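Local coordinates for protein anaphase-promoting complex subunit CUT9 (Schizosaccharomyces pombe, PDB 2XPI) that serves as a TPR-repeat subunit of the anaphase-promoting complex, the E3 ubiquitin ligase that controls progression through mitosis and G1, and forms homodimers, at residues Met202-Gly207 / Tyr234-Gln239. Numbering follows the deposited sequence.
Sequences MCYLRG and YEAFDQ
Tyr204 reaches from helix 198-212 to the first turns of helix 234-242 and brings its ring to Glu235, Ala236 and Gln239. With CG anti to the backbone N (chi1 163°), the ring spans between helices whose segment axes come within 9.7 Å. Over one face sits the CB methylene of Glu235, 3.9 Å from the ring centroid, a CH-pi contact. At the ring's edge Gln239 brings its CG to 3.8 Å from Tyr204 CE1, while Ala236 CB lies 4.2 Å from Tyr204 CD1; the small methyl suits the place where the ring lies close to the backbone, with Glu235 O 3.5 Å from Tyr204 CE1. The Glu235 chain bends at chi2 (-71°), and OE2 takes a hydrogen bond from Cys102 N of the second subunit. Shortening Tyr204 to an alanine would remove the ring, and is likely to leave the Glu235 methylene and Gln239 CG without their packing partner. The helices, inclined at 30°, are the first of TPR 4 and of TPR 5, so this is the A-to-A' packing of successive tetratricopeptide repeats. Its chemistry is van der Waals and CH-pi contact, and Glu235 links it to the second subunit, consistent with homodimerization through TPR repeats 1-7.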
loop_
_atom_site.group_PDB
_atom_site.type_symbol
_atom_site.label_atom_id
_atom_site.label_comp_id
_atom_site.label_asym_id
_atom_site.label_seq_id
_atom_site.Cartn_x
_atom_site.Cartn_y
_atom_site.Cartn_z
ATOM N N MET A 202 -19.985 -11.658 0.599
ATOM C CA MET A 202 -20.368 -10.948 1.809
ATOM C C MET A 202 -20.323 -11.838 3.083
ATOM O O MET A 202 -20.072 -11.338 4.184
ATOM C CB MET A 202 -21.723 -10.252 1.621
ATOM C CG MET A 202 -21.686 -9.141 0.582
ATOM S SD MET A 202 -23.155 -8.091 0.599
ATOM C CE MET A 202 -24.317 -9.025 -0.380
ATOM N N CYS A 203 -20.551 -13.145 2.933
ATOM C CA CYS A 203 -20.387 -14.075 4.061
ATOM C C CYS A 203 -18.913 -14.194 4.390
ATOM O O CYS A 203 -18.554 -14.382 5.547
ATOM C CB CYS A 203 -20.913 -15.476 3.740
ATOM S SG CYS A 203 -22.709 -15.676 3.688
ATOM N N TYR A 204 -18.067 -14.104 3.364
ATOM C CA TYR A 204 -16.637 -14.156 3.579
ATOM C C TYR A 204 -16.264 -12.938 4.379
ATOM O O TYR A 204 -15.447 -13.003 5.305
ATOM C CB TYR A 204 -15.873 -14.158 2.255
ATOM C CG TYR A 204 -14.413 -13.797 2.423
ATOM C CD1 TYR A 204 -13.515 -14.702 2.955
ATOM C CD2 TYR A 204 -13.940 -12.537 2.069
ATOM C CE1 TYR A 204 -12.189 -14.371 3.122
ATOM C CE2 TYR A 204 -12.614 -12.197 2.232
ATOM C CZ TYR A 204 -11.744 -13.115 2.758
ATOM O OH TYR A 204 -10.412 -12.779 2.926
ATOM N N LEU A 205 -16.877 -11.816 4.020
ATOM C CA LEU A 205 -16.552 -10.551 4.648
ATOM C C LEU A 205 -16.998 -10.638 6.091
ATOM O O LEU A 205 -16.264 -10.269 7.011
ATOM C CB LEU A 205 -17.265 -9.415 3.935
ATOM C CG LEU A 205 -16.438 -8.205 3.498
ATOM C CD1 LEU A 205 -15.039 -8.581 3.027
ATOM C CD2 LEU A 205 -17.207 -7.468 2.413
ATOM N N ARG A 206 -18.201 -11.163 6.286
ATOM C CA ARG A 206 -18.716 -11.381 7.631
ATOM C C ARG A 206 -17.803 -12.308 8.426
ATOM O O ARG A 206 -17.642 -12.141 9.630
ATOM C CB ARG A 206 -20.129 -11.938 7.590
ATOM C CG ARG A 206 -21.079 -11.111 8.404
ATOM C CD ARG A 206 -22.267 -11.918 8.809
ATOM N NE ARG A 206 -22.618 -12.775 7.706
ATOM C CZ ARG A 206 -23.128 -12.338 6.565
ATOM N NH1 ARG A 206 -23.373 -11.046 6.382
ATOM N NH2 ARG A 206 -23.403 -13.205 5.608
ATOM N N GLY A 207 -17.209 -13.282 7.748
ATOM C CA GLY A 207 -16.242 -14.155 8.375
ATOM C C GLY A 207 -15.037 -13.367 8.858
ATOM O O GLY A 207 -14.568 -13.577 9.974
ATOM N N TYR A 234 -12.856 -19.257 -2.913
ATOM C CA TYR A 234 -11.641 -19.791 -2.363
ATOM C C TYR A 234 -10.973 -18.904 -1.282
ATOM O O TYR A 234 -10.151 -19.410 -0.529
ATOM C CB TYR A 234 -10.691 -20.125 -3.521
ATOM C CG TYR A 234 -9.305 -20.547 -3.129
ATOM C CD1 TYR A 234 -8.914 -21.874 -3.204
ATOM C CD2 TYR A 234 -8.371 -19.606 -2.715
ATOM C CE1 TYR A 234 -7.632 -22.257 -2.858
ATOM C CE2 TYR A 234 -7.103 -19.967 -2.381
ATOM C CZ TYR A 234 -6.727 -21.290 -2.440
ATOM O OH TYR A 234 -5.435 -21.626 -2.076
ATOM N N GLU A 235 -11.302 -17.614 -1.183
ATOM C CA GLU A 235 -10.719 -16.799 -0.107
ATOM C C GLU A 235 -11.216 -17.340 1.221
ATOM O O GLU A 235 -10.494 -17.288 2.211
ATOM C CB GLU A 235 -11.086 -15.298 -0.155
ATOM C CG GLU A 235 -10.454 -14.444 -1.234
ATOM C CD GLU A 235 -8.965 -14.153 -1.091
ATOM O OE1 GLU A 235 -8.468 -13.711 -0.037
ATOM O OE2 GLU A 235 -8.280 -14.316 -2.106
ATOM N N ALA A 236 -12.470 -17.804 1.242
ATOM C CA ALA A 236 -13.063 -18.435 2.419
ATOM C C ALA A 236 -12.372 -19.763 2.781
ATOM O O ALA A 236 -11.935 -19.954 3.908
ATOM C CB ALA A 236 -14.539 -18.665 2.194
ATOM N N PHE A 237 -12.302 -20.671 1.817
ATOM C CA PHE A 237 -11.597 -21.944 1.935
ATOM C C PHE A 237 -10.191 -21.715 2.453
ATOM O O PHE A 237 -9.731 -22.370 3.392
ATOM C CB PHE A 237 -11.515 -22.593 0.545
ATOM C CG PHE A 237 -11.036 -24.001 0.556
ATOM C CD1 PHE A 237 -11.671 -24.960 1.332
ATOM C CD2 PHE A 237 -9.958 -24.383 -0.222
ATOM C CE1 PHE A 237 -11.220 -26.279 1.351
ATOM C CE2 PHE A 237 -9.513 -25.696 -0.223
ATOM C CZ PHE A 237 -10.140 -26.644 0.570
ATOM N N ASP A 238 -9.496 -20.776 1.834
ATOM C CA ASP A 238 -8.148 -20.487 2.258
ATOM C C ASP A 238 -8.112 -19.984 3.706
ATOM O O ASP A 238 -7.180 -20.287 4.434
ATOM C CB ASP A 238 -7.487 -19.499 1.306
ATOM C CG ASP A 238 -6.128 -19.060 1.794
ATOM O OD1 ASP A 238 -5.947 -17.845 2.057
ATOM O OD2 ASP A 238 -5.249 -19.937 1.953
ATOM N N GLN A 239 -9.113 -19.215 4.129
ATOM C CA GLN A 239 -9.182 -18.805 5.525
ATOM C C GLN A 239 -9.450 -20.002 6.443
ATOM O O GLN A 239 -8.723 -20.216 7.401
ATOM C CB GLN A 239 -10.233 -17.719 5.758
ATOM C CG GLN A 239 -9.819 -16.315 5.324
ATOM C CD GLN A 239 -8.442 -15.900 5.828
ATOM O OE1 GLN A 239 -8.220 -15.745 7.032
ATOM N NE2 GLN A 239 -7.512 -15.709 4.903
#